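Local coordinates for secretion activator protein, hypothetical (PDB 7DNP), which is a muramidase-type autolysin linked to the type IV secretion system of Brucella abortus and probably cleaves peptidoglycan glycan strands, at residues A[4-7]-A[8-12]; A[72-75]-A[76-79]; A[124-127]-A[128-131]; A[136-139]-A[140-144]; A[159-162]-A[163-167]. All coordinates share one frame; numbering follows the deposited sequence.

Contact 1: residues A[4-7]-A[8-12]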
# COMPACT_ATOMS: atom_id res chain seq x y z
N GLY A 4 3.44 -9.91 12.30
CA GLY A 4 4.59 -10.50 11.64
C GLY A 4 4.66 -10.29 10.14
O GLY A 4 5.67 -10.64 9.54
N THR A 5 3.61 -9.74 9.53
CA THR A 5 3.62 -9.56 8.08
C THR A 5 4.57 -8.45 7.66
O THR A 5 5.17 -8.53 6.58
CB THR A 5 2.21 -9.27 7.57
OG1 THR A 5 1.32 -10.31 8.01
CG2 THR A 5 2.19 -9.21 6.04
N PHE A 6 4.74 -7.42 8.49
CA PHE A 6 5.54 -6.27 8.09
C PHE A 6 6.98 -6.68 7.79
O PHE A 6 7.54 -6.32 6.75
CB PHE A 6 5.49 -5.18 9.16
CG PHE A 6 6.05 -3.86 8.73
CD1 PHE A 6 5.39 -3.09 7.79
CD2 PHE A 6 7.25 -3.40 9.25
CE1 PHE A 6 5.91 -1.86 7.38
CE2 PHE A 6 7.78 -2.18 8.85
CZ PHE A 6 7.11 -1.41 7.92
N ALA A 7 7.59 -7.45 8.69
CA ALA A 7 8.95 -7.95 8.48
C ALA A 7 9.03 -8.86 7.26
O ALA A 7 10.10 -8.98 6.65
CB ALA A 7 9.43 -8.69 9.72
N LYS A 8 7.93 -9.53 6.91
CA LYS A 8 7.94 -10.42 5.75
C LYS A 8 7.72 -9.64 4.45
O LYS A 8 8.32 -9.97 3.42
CB LYS A 8 6.87 -11.50 5.90
CG LYS A 8 7.24 -12.65 6.81
CD LYS A 8 6.09 -13.66 6.90
CE LYS A 8 6.59 -15.09 7.02
NZ LYS A 8 7.14 -15.37 8.38
N ALA A 9 6.86 -8.62 4.49
CA ALA A 9 6.47 -7.93 3.27
C ALA A 9 7.50 -6.88 2.84
O ALA A 9 7.79 -6.75 1.64
CB ALA A 9 5.10 -7.28 3.46
N MET A 10 8.04 -6.12 3.79
CA MET A 10 8.87 -4.97 3.43
C MET A 10 10.11 -5.33 2.61
O MET A 10 10.47 -4.53 1.72
CB MET A 10 9.25 -4.20 4.69
CG MET A 10 8.13 -3.35 5.26
SD MET A 10 7.22 -2.39 4.03
CE MET A 10 8.52 -1.35 3.37
N PRO A 11 10.82 -6.44 2.85
CA PRO A 11 11.93 -6.77 1.94
C PRO A 11 11.49 -6.89 0.49
O PRO A 11 12.23 -6.47 -0.41
CB PRO A 11 12.45 -8.11 2.50
CG PRO A 11 12.11 -8.05 3.94
CD PRO A 11 10.78 -7.35 4.01
N HIS A 12 10.29 -7.43 0.24
CA HIS A 12 9.78 -7.48 -1.12
C HIS A 12 9.49 -6.09 -1.68
O HIS A 12 9.67 -5.85 -2.87
CB HIS A 12 8.52 -8.34 -1.19
CG HIS A 12 8.77 -9.80 -0.93
ND1 HIS A 12 8.41 -10.42 0.24
CD2 HIS A 12 9.37 -10.74 -1.69
CE1 HIS A 12 8.76 -11.69 0.19
NE2 HIS A 12 9.35 -11.91 -0.97
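Met10 lies against the ring of Phe6 one helical turn earlier, and the polar groups of the same turn show how a helix start settles its first acceptors. Thr5 O takes the N-H of Ala9 at 2.7 Å from N to O, and a weaker bond from Lys8 N. Phe6 O is held chiefly by Met10 N at 3.0 Å, a nearly straight bond (167° at the hydrogen), with a weak second donor in Ala9 N. Pro11 has no N-H to offer Ala7 O, and Pro11 CD sits 3.2 Å from that oxygen. Thr5 OG1 bonds to Asp83. His12 ND1 reaches back weakly to Lys8 O.

The apolar half is a CH-pi contact. Met10 CG stands over one face of the Phe6 ring, 3.5 Å from its centroid, while SD passes obliquely toward CE1. Phe6 CG is turned anti to its own backbone N (chi1 -168°), which lays the ring beside the carbonyl side, where Met10 reaches it. The Phe6 ring also meets Trp70 of helix 58-70. The arrangement is an i to i+4 Met-aromatic contact at the start of helix 5-17, just before the kink at Pro11.

Contact 2: residues A[72-75]-A[76-79]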
# COMPACT_ATOMS: atom_id res chain seq x y z
N LYS A 72 -1.17 3.25 9.32
CA LYS A 72 -2.37 3.97 8.89
C LYS A 72 -3.41 3.08 8.24
O LYS A 72 -4.53 3.54 7.99
CB LYS A 72 -1.98 5.11 7.93
CG LYS A 72 -1.13 6.18 8.61
CD LYS A 72 -1.57 7.58 8.23
CE LYS A 72 -1.07 8.60 9.26
NZ LYS A 72 0.14 9.35 8.78
N VAL A 73 -3.08 1.82 7.94
CA VAL A 73 -4.07 0.83 7.53
C VAL A 73 -4.27 -0.22 8.61
O VAL A 73 -4.89 -1.26 8.35
CB VAL A 73 -3.68 0.19 6.19
CG1 VAL A 73 -3.52 1.27 5.11
CG2 VAL A 73 -2.41 -0.64 6.32
N ALA A 74 -3.77 0.03 9.82
CA ALA A 74 -3.90 -0.88 10.97
C ALA A 74 -3.42 -2.29 10.61
O ALA A 74 -4.09 -3.28 10.89
CB ALA A 74 -5.34 -0.90 11.50
N GLY A 75 -2.24 -2.35 9.99
CA GLY A 75 -1.73 -3.62 9.50
C GLY A 75 -1.61 -4.68 10.57
O GLY A 75 -1.87 -5.86 10.32
N ASP A 76 -1.20 -4.28 11.78
CA ASP A 76 -1.10 -5.23 12.89
C ASP A 76 -2.43 -5.91 13.16
O ASP A 76 -2.46 -7.08 13.57
CB ASP A 76 -0.63 -4.52 14.15
CG ASP A 76 0.86 -4.30 14.18
OD1 ASP A 76 1.52 -4.64 13.18
OD2 ASP A 76 1.36 -3.78 15.20
N ASP A 77 -3.54 -5.20 12.95
CA ASP A 77 -4.85 -5.71 13.34
C ASP A 77 -5.61 -6.38 12.20
O ASP A 77 -6.54 -7.14 12.47
CB ASP A 77 -5.68 -4.57 13.93
CG ASP A 77 -4.98 -3.87 15.07
OD1 ASP A 77 -4.76 -4.52 16.11
OD2 ASP A 77 -4.61 -2.68 14.91
N LEU A 78 -5.23 -6.13 10.95
CA LEU A 78 -5.90 -6.79 9.84
C LEU A 78 -5.49 -8.27 9.79
O LEU A 78 -4.41 -8.64 10.26
CB LEU A 78 -5.55 -6.11 8.52
CG LEU A 78 -6.07 -4.68 8.30
CD1 LEU A 78 -5.64 -4.16 6.93
CD2 LEU A 78 -7.59 -4.63 8.43
N PRO A 79 -6.35 -9.13 9.25
CA PRO A 79 -5.96 -10.54 9.07
C PRO A 79 -4.73 -10.65 8.19
O PRO A 79 -4.47 -9.80 7.33
CB PRO A 79 -7.19 -11.17 8.40
CG PRO A 79 -8.31 -10.24 8.67
CD PRO A 79 -7.71 -8.87 8.75
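The carbonyl oxygen of Ala74 meets the chain of Asp77 and Leu78 as it folds back, and it is a clear example of one acceptor serving a whole turn. Hydrogen bonding comes first. Ala74 O accepts two backbone donors: Asp77 N at 2.9 Å, standing well above the carbonyl plane, and Leu78 N at 3.1 Å, almost in line with the C=O bond. Leu78 N also makes a long, weak bond to Gly75 O. Double acceptance of this sort would be expected to limit the rotation of the peptide between Ala74 and Gly75.

Van der Waals contact is made by Leu78. Its CD1 branch rests 3.3 Å from Val73 O and its CG 3.5 Å from Ala74 O. CG is set anti to the carbonyl carbon of Leu78 itself (chi1 -67°), the torsion that swings the branch back over the turn. The apolar neighbours are on other helices: Leu78 continues onto Thr86 of helix 82-93, beside Asp83, and onto Leu102 of helix 95-106, while Val73 packs on Thr86, Ala90 and Val99.

The charged side chains stay on the outer side. Asp77 OD2 comes only to 3.9 Å from Ala74 CB, a van der Waals approach, and Asp76 OD1 is bonded to Trp70 NE1.

Ala74 has a positive phi (53°) and is the C-prime residue of a Schellman motif: Gly75 N bonds to Trp70 O and Ala74 N to Asn71 O. The arrangement is thus a Schellman C-cap followed directly by a type I beta turn from Ala74 to Asp77.

Contact 3: residues A[124-127]-A[128-131]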
# COMPACT_ATOMS: atom_id res chain seq x y z
N LYS A 124 -15.72 -10.67 9.85
CA LYS A 124 -16.89 -11.48 9.51
C LYS A 124 -16.80 -12.11 8.13
O LYS A 124 -17.67 -12.91 7.78
CB LYS A 124 -18.16 -10.63 9.59
CG LYS A 124 -18.60 -10.28 11.00
CD LYS A 124 -19.72 -9.24 10.98
CE LYS A 124 -20.19 -8.91 12.39
NZ LYS A 124 -21.31 -7.93 12.38
N MET A 125 -15.79 -11.77 7.34
CA MET A 125 -15.62 -12.29 5.99
C MET A 125 -14.36 -13.14 5.91
O MET A 125 -13.44 -13.01 6.72
CB MET A 125 -15.53 -11.15 4.97
CG MET A 125 -16.80 -10.34 4.79
SD MET A 125 -16.57 -9.07 3.55
CE MET A 125 -16.03 -10.04 2.14
N ALA A 126 -14.33 -14.01 4.90
CA ALA A 126 -13.15 -14.82 4.65
C ALA A 126 -12.00 -13.95 4.17
O ALA A 126 -12.20 -13.02 3.38
CB ALA A 126 -13.46 -15.91 3.62
N ALA A 127 -10.79 -14.25 4.65
CA ALA A 127 -9.65 -13.39 4.37
C ALA A 127 -9.28 -13.43 2.89
O ALA A 127 -8.99 -12.38 2.29
CB ALA A 127 -8.46 -13.78 5.23
N ASP A 128 -9.27 -14.62 2.28
CA ASP A 128 -8.91 -14.67 0.87
C ASP A 128 -9.99 -14.06 -0.01
O ASP A 128 -9.68 -13.53 -1.09
CB ASP A 128 -8.59 -16.12 0.45
CG ASP A 128 -9.75 -17.08 0.68
OD1 ASP A 128 -10.90 -16.63 0.83
OD2 ASP A 128 -9.49 -18.30 0.70
N ARG A 129 -11.25 -14.08 0.44
CA ARG A 129 -12.29 -13.37 -0.28
C ARG A 129 -12.07 -11.86 -0.22
O ARG A 129 -12.20 -11.17 -1.23
CB ARG A 129 -13.67 -13.73 0.29
CG ARG A 129 -14.79 -12.85 -0.23
CD ARG A 129 -16.15 -13.37 0.22
NE ARG A 129 -16.77 -14.22 -0.80
CZ ARG A 129 -16.62 -15.54 -0.85
NH1 ARG A 129 -15.87 -16.17 0.05
NH2 ARG A 129 -17.22 -16.23 -1.81
N ILE A 130 -11.73 -11.34 0.96
CA ILE A 130 -11.39 -9.92 1.08
C ILE A 130 -10.23 -9.57 0.16
O ILE A 130 -10.27 -8.55 -0.55
CB ILE A 130 -11.08 -9.57 2.55
CG1 ILE A 130 -12.31 -9.76 3.42
CG2 ILE A 130 -10.55 -8.14 2.65
CD1 ILE A 130 -12.12 -9.29 4.85
N ILE A 131 -9.19 -10.41 0.15
CA ILE A 131 -8.01 -10.13 -0.67
C ILE A 131 -8.39 -10.05 -2.14
O ILE A 131 -7.98 -9.12 -2.85
CB ILE A 131 -6.93 -11.20 -0.43
CG1 ILE A 131 -6.36 -11.08 0.99
CG2 ILE A 131 -5.83 -11.08 -1.48
CD1 ILE A 131 -5.58 -12.30 1.43
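Met125 and Ile130 form the close-packed side of this helix start, and the outward residues give the contrast. Met125 CB lies 3.8 Å from Ile130 CG1, with CD1 of the same isoleucine hardly farther away. Both side chains continue inward, Met125 onto Val106 and Ile130 onto Val106 and Leu102 of helix 95-106. Ile130 CG1 also lies 3.3 Å from Ala126 O, the acceptor of its own N-H. That bond, Ile130 N to Ala126 O, measures 3.0 Å and is close to straight. Next to it Ile131 N bonds to Ala127 O at 2.9 Å, and Ile131 CG1 rests 3.2 Å from the same oxygen; Ile131 then meets helix 148-170.

Whereas Ile130 and Ile131 are buried, Arg129 is exposed and has fewer neighbours. Met125 CE touches its aliphatic part, 3.8 Å from Arg129 CD, and the two chains cross at about a right angle. Ala126 CB lies at the edge of the Arg129 guanidinium, near its plane.

Asp128 is a polar residue at the border. Its CG sits between the backbone N and the carbonyl carbon (chi1 59°), which turns OD1 back toward Ala126 CB at 3.9 Å; OD2 forms a salt bridge with Arg171, beside helix 148-170.

With Ala126 at the N-cap, this is the first turn of helix 127-142, entered from an extended Met125, and its hydrophobic face turns into the helical core.

Contact 4: residues A[136-139]-A[140-144]. With H9U ((2R)-2-[[(2S)-2-[[(2R)-2-[(2R,3S,4R,5R,6S)-5-acetamido-3-[(2S,3R,4R,5S,6R)-3-acetamido-6-(hydroxymethyl)-4,5-bis(oxidanyl)oxan-2-yl]oxy-2-(hydroxymethyl)-6-oxidanyl-oxan-4-yl]oxypropanoyl]amino]propanoyl]amino]pentanedioic acid), chain B.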
# COMPACT_ATOMS: atom_id res chain seq x y z
N ASP A 136 -9.51 -6.75 -6.94
CA ASP A 136 -10.39 -6.46 -8.06
C ASP A 136 -10.87 -5.01 -8.01
O ASP A 136 -10.86 -4.30 -9.03
CB ASP A 136 -11.61 -7.39 -8.05
CG ASP A 136 -11.27 -8.82 -8.45
OD1 ASP A 136 -10.15 -9.09 -8.95
OD2 ASP A 136 -12.15 -9.68 -8.26
N ALA A 137 -11.33 -4.57 -6.84
CA ALA A 137 -11.79 -3.19 -6.68
C ALA A 137 -10.67 -2.20 -6.95
O ALA A 137 -10.92 -1.09 -7.43
CB ALA A 137 -12.36 -2.99 -5.28
N ARG A 138 -9.42 -2.57 -6.65
CA ARG A 138 -8.29 -1.71 -6.94
C ARG A 138 -8.09 -1.57 -8.45
O ARG A 138 -7.88 -0.46 -8.96
CB ARG A 138 -7.03 -2.26 -6.28
CG ARG A 138 -5.76 -1.48 -6.54
CD ARG A 138 -4.60 -2.14 -5.81
NE ARG A 138 -3.34 -1.42 -6.00
CZ ARG A 138 -2.17 -1.84 -5.52
NH1 ARG A 138 -2.11 -2.97 -4.83
NH2 ARG A 138 -1.07 -1.14 -5.75
N LEU A 139 -8.16 -2.69 -9.17
CA LEU A 139 -8.02 -2.65 -10.62
C LEU A 139 -9.12 -1.83 -11.26
O LEU A 139 -8.87 -1.03 -12.18
CB LEU A 139 -8.04 -4.08 -11.18
CG LEU A 139 -6.71 -4.83 -11.17
CD1 LEU A 139 -6.94 -6.33 -11.38
CD2 LEU A 139 -5.78 -4.27 -12.24
N ALA A 140 -10.36 -2.01 -10.80
CA ALA A 140 -11.48 -1.24 -11.35
C ALA A 140 -11.30 0.25 -11.09
O ALA A 140 -11.65 1.09 -11.93
CB ALA A 140 -12.80 -1.73 -10.75
N TRP A 141 -10.75 0.61 -9.92
CA TRP A 141 -10.55 2.02 -9.62
C TRP A 141 -9.41 2.61 -10.44
O TRP A 141 -9.50 3.75 -10.91
CB TRP A 141 -10.29 2.21 -8.12
CG TRP A 141 -9.97 3.62 -7.74
CD1 TRP A 141 -10.86 4.65 -7.59
CD2 TRP A 141 -8.68 4.17 -7.47
NE1 TRP A 141 -10.19 5.80 -7.24
CE2 TRP A 141 -8.85 5.53 -7.16
CE3 TRP A 141 -7.39 3.63 -7.46
CZ2 TRP A 141 -7.79 6.37 -6.84
CZ3 TRP A 141 -6.32 4.47 -7.14
CH2 TRP A 141 -6.53 5.82 -6.84
N LEU A 142 -8.32 1.85 -10.63
CA LEU A 142 -7.20 2.36 -11.42
C LEU A 142 -7.59 2.62 -12.87
O LEU A 142 -7.07 3.55 -13.49
CB LEU A 142 -6.03 1.39 -11.35
CG LEU A 142 -5.32 1.25 -10.00
CD1 LEU A 142 -4.40 0.03 -9.98
CD2 LEU A 142 -4.55 2.51 -9.65
N LYS A 143 -8.51 1.81 -13.41
CA LYS A 143 -8.92 1.97 -14.80
C LYS A 143 -9.68 3.27 -15.04
O LYS A 143 -9.81 3.69 -16.20
CB LYS A 143 -9.78 0.78 -15.23
CG LYS A 143 -9.00 -0.51 -15.40
CD LYS A 143 -9.92 -1.70 -15.62
CE LYS A 143 -9.15 -3.01 -15.63
NZ LYS A 143 -10.06 -4.18 -15.66
N GLY A 144 -10.18 3.92 -13.99
CA GLY A 144 -10.80 5.22 -14.12
C GLY A 144 -9.86 6.40 -14.14
O GLY A 144 -10.30 7.52 -14.38
C22 H9U B . 3.57 6.14 -5.82
C24 H9U B . 3.69 5.63 -8.21
C26 H9U B . 4.90 5.38 -5.63
C28 H9U B . 5.07 4.98 -8.02
C23 H9U B . 3.42 6.67 -7.19
C25 H9U B . 2.38 7.25 -4.11
C27 H9U B . 2.69 7.67 -2.65
C29 H9U B . 1.45 7.84 -1.87
C30 H9U B . 0.48 8.74 -2.53
C31 H9U B . 0.16 8.21 -3.94
C32 H9U B . 1.70 8.12 -8.25
C33 H9U B . 4.88 4.61 -4.34
C34 H9U B . -0.87 9.06 -4.62
C35 H9U B . 2.81 5.50 -10.59
C36 H9U B . 0.33 7.75 -8.79
C37 H9U B . 4.79 6.80 -1.34
C38 H9U B . 1.68 9.51 -7.63
C39 H9U B . -1.66 6.19 -8.70
C40 H9U B . 2.75 6.03 -12.02
C41 H9U B . 5.47 5.58 -0.72
C42 H9U B . -2.67 7.01 -7.91
C43 H9U B . -4.00 9.17 -7.67
C44 H9U B . -1.90 4.72 -8.44
C45 H9U B . -3.23 10.17 -6.82
C46 H9U B . -4.85 9.96 -8.65
C47 H9U B . -6.22 10.29 -8.06
C48 H9U B . -7.10 11.03 -9.06
N18 H9U B . 3.64 6.16 -9.61
N19 H9U B . 3.50 6.60 -1.99
N20 H9U B . -0.35 6.57 -8.22
N21 H9U B . -3.05 8.34 -8.40
O01 H9U B . 3.52 7.24 -4.88
O02 H9U B . 5.19 4.41 -6.69
O03 H9U B . 1.39 8.15 -4.73
O04 H9U B . 2.02 7.13 -7.29
O05 H9U B . 6.04 5.94 -8.17
O06 H9U B . 1.75 8.36 -0.52
O07 H9U B . -0.73 8.81 -1.77
O08 H9U B . 6.06 3.85 -4.30
O09 H9U B . -0.37 10.36 -4.75
O10 H9U B . 2.17 4.55 -10.28
O11 H9U B . -0.18 8.38 -9.65
O12 H9U B . 5.30 7.87 -1.28
O13 H9U B . -3.13 6.57 -6.90
O14 H9U B . -3.69 10.52 -5.69
O15 H9U B . -2.14 10.65 -7.23
O16 H9U B . -6.66 11.27 -10.22
O17 H9U B . -8.26 11.40 -8.72
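The backbone is alpha-helical through Leu142, with i to i+4 bonds from Ala140 N to Asp136 O (2.9 Å), Trp141 N to Ala137 O, Leu142 N to Arg138 O and Lys143 N to Leu139 O. Arg138 and Leu142 run side by side and point the same way, Leu142 CD1 lying 4.0 Å from Arg138 CG. Leu142 CG also packs 3.2 Å from Arg138 O. Fully extended from CG to NE, Arg138 carries its guanidinium to Asp88, with which NH1 forms a salt bridge. Lys143 CG rests 3.3 Å from Leu139 O, its straight chain passing over that carbonyl.

The ligand, a disaccharide-peptide fragment of peptidoglycan, is met through its peptide. Trp141 presents a ring edge: CH2 stands 3.5 Å from ligand O13, which lies in the ring plane. Trp141 CG is anti to the backbone N (chi1 176°), carrying the indole outward from the helix. Leu142 CD2 touches ligand C44 at 3.7 Å. Trp155 and His92 are among the residues that hydrogen-bond the ligand.

The segment forms the last turns of helix 127-142; Arg138 and Trp141 lean on Phe89 of helix 82-93, Ala137 on Met101 of helix 95-106, and Leu139 on Thr156 of helix 148-170.

Contact 5: residues A[159-162]-A[163-167]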
# COMPACT_ATOMS: atom_id res chain seq x y z
N VAL A 159 -0.57 -5.53 -9.31
CA VAL A 159 -1.68 -6.03 -8.51
C VAL A 159 -1.69 -7.55 -8.51
O VAL A 159 -1.94 -8.19 -7.47
CB VAL A 159 -3.02 -5.46 -9.01
CG1 VAL A 159 -4.18 -6.03 -8.20
CG2 VAL A 159 -3.02 -3.94 -8.93
N SER A 160 -1.39 -8.17 -9.66
CA SER A 160 -1.36 -9.62 -9.73
C SER A 160 -0.33 -10.21 -8.78
O SER A 160 -0.60 -11.20 -8.09
CB SER A 160 -1.08 -10.06 -11.17
OG SER A 160 -1.08 -11.48 -11.27
N ARG A 161 0.86 -9.60 -8.71
CA ARG A 161 1.89 -10.10 -7.81
C ARG A 161 1.52 -9.88 -6.35
O ARG A 161 1.81 -10.73 -5.49
CB ARG A 161 3.23 -9.43 -8.12
CG ARG A 161 4.41 -10.12 -7.47
CD ARG A 161 5.47 -9.11 -7.03
NE ARG A 161 5.68 -8.05 -8.01
CZ ARG A 161 5.43 -6.76 -7.79
NH1 ARG A 161 4.95 -6.37 -6.61
NH2 ARG A 161 5.65 -5.87 -8.74
N VAL A 162 0.88 -8.75 -6.05
CA VAL A 162 0.42 -8.47 -4.70
C VAL A 162 -0.66 -9.47 -4.29
O VAL A 162 -0.66 -9.99 -3.16
CB VAL A 162 -0.08 -7.02 -4.60
CG1 VAL A 162 -0.84 -6.77 -3.29
CG2 VAL A 162 1.09 -6.06 -4.75
N ARG A 163 -1.62 -9.74 -5.18
CA ARG A 163 -2.69 -10.67 -4.87
C ARG A 163 -2.13 -12.05 -4.55
O ARG A 163 -2.57 -12.71 -3.61
CB ARG A 163 -3.67 -10.75 -6.04
CG ARG A 163 -4.85 -11.68 -5.80
CD ARG A 163 -5.56 -12.04 -7.10
NE ARG A 163 -5.94 -10.85 -7.86
CZ ARG A 163 -7.18 -10.36 -7.92
NH1 ARG A 163 -8.16 -10.96 -7.27
NH2 ARG A 163 -7.43 -9.27 -8.63
N SER A 164 -1.13 -12.50 -5.33
CA SER A 164 -0.54 -13.81 -5.09
C SER A 164 0.16 -13.88 -3.74
O SER A 164 -0.07 -14.81 -2.95
CB SER A 164 0.45 -14.14 -6.21
OG SER A 164 1.03 -15.43 -6.03
N ARG A 165 1.00 -12.88 -3.44
CA ARG A 165 1.70 -12.89 -2.16
C ARG A 165 0.73 -12.73 -0.99
O ARG A 165 0.93 -13.33 0.07
CB ARG A 165 2.77 -11.81 -2.12
CG ARG A 165 3.78 -11.99 -0.98
CD ARG A 165 4.96 -11.03 -1.08
NE ARG A 165 5.74 -11.23 -2.30
CZ ARG A 165 5.76 -10.38 -3.32
NH1 ARG A 165 5.04 -9.26 -3.28
NH2 ARG A 165 6.51 -10.65 -4.38
N ALA A 166 -0.32 -11.92 -1.16
CA ALA A 166 -1.27 -11.73 -0.07
C ALA A 166 -2.01 -13.03 0.25
O ALA A 166 -2.11 -13.42 1.42
CB ALA A 166 -2.27 -10.62 -0.42
N LEU A 167 -2.53 -13.70 -0.77
CA LEU A 167 -3.19 -14.99 -0.55
C LEU A 167 -2.24 -16.00 0.09
O LEU A 167 -2.66 -16.80 0.93
CB LEU A 167 -3.74 -15.53 -1.87
CG LEU A 167 -4.82 -14.65 -2.50
CD1 LEU A 167 -5.02 -15.01 -3.96
CD2 LEU A 167 -6.12 -14.77 -1.74
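Val159 opens the contact by accepting the N-H of Arg163 at 2.8 Å from its O, and the helix that follows repeats this i to i+4 pattern as a textbook case. Arg163 CB packs 3.4 Å from Val159 O. The long side chain of Arg163 then leaves for helix 127-142, where NH2 forms a salt bridge with Asp136 and NH1 bonds to Asn132.

Ser160 comes next, its O receiving Ser164 N at 3.1 Å, with Ser164 CB close beside. Both serines belong to the exposed side of the helix.

Arg161 meets Arg165 in a side-by-side arrangement, the two side chains pointing the same way. Arg161 O takes Arg165 N in an almost straight bond (169°). The touch between the side chains is made by Arg161 CD, 3.2 Å from Arg165 NH2. The guanidinium planes are 23° apart, and NH1 of Arg161 stands 4.4 Å from NH1 of Arg165. Bends in the chain turn the end of Arg161 to Asp16, with which NH1 forms a salt bridge.

Val162 closes the segment, its O accepting Ala166 N at 2.8 Å while Ala166 CB rests 3.2 Å from Val162 O. Val162 touches Asp88, and Ala166 meets His84 and Ala85, all of helix 82-93.

Chemically, two positive groups share one side of a helix turn. They would be expected to repel, and the carboxylate of Asp16 probably offsets part of this, while Arg163 spends its charge on tying helix 148-170 to its predecessor.

In the fold
Along the chain the five contacts follow one another in series, and together they illustrate how local turns build a compact, mainly helical fold. Contacts 1 and 2 belong to the N-terminal part, on helix 5-17 and the loop between helices 58-70 and 82-93. The centres of contacts 1 and 2 are about 13 Å apart. Contacts 3 and 4 occupy the start and end of helix 127-142. The centres of contacts 3 and 4 are about 18 Å apart. Contact 5, on helix 148-170, touches contacts 1, 3 and 4. Helix 148-170 thus packs against both helix 5-17 and helix 127-142, and contacts 2 and 3 make a further link through Pro79 and Ala127. Contact 4 alone reaches the bound peptidoglycan fragment directly.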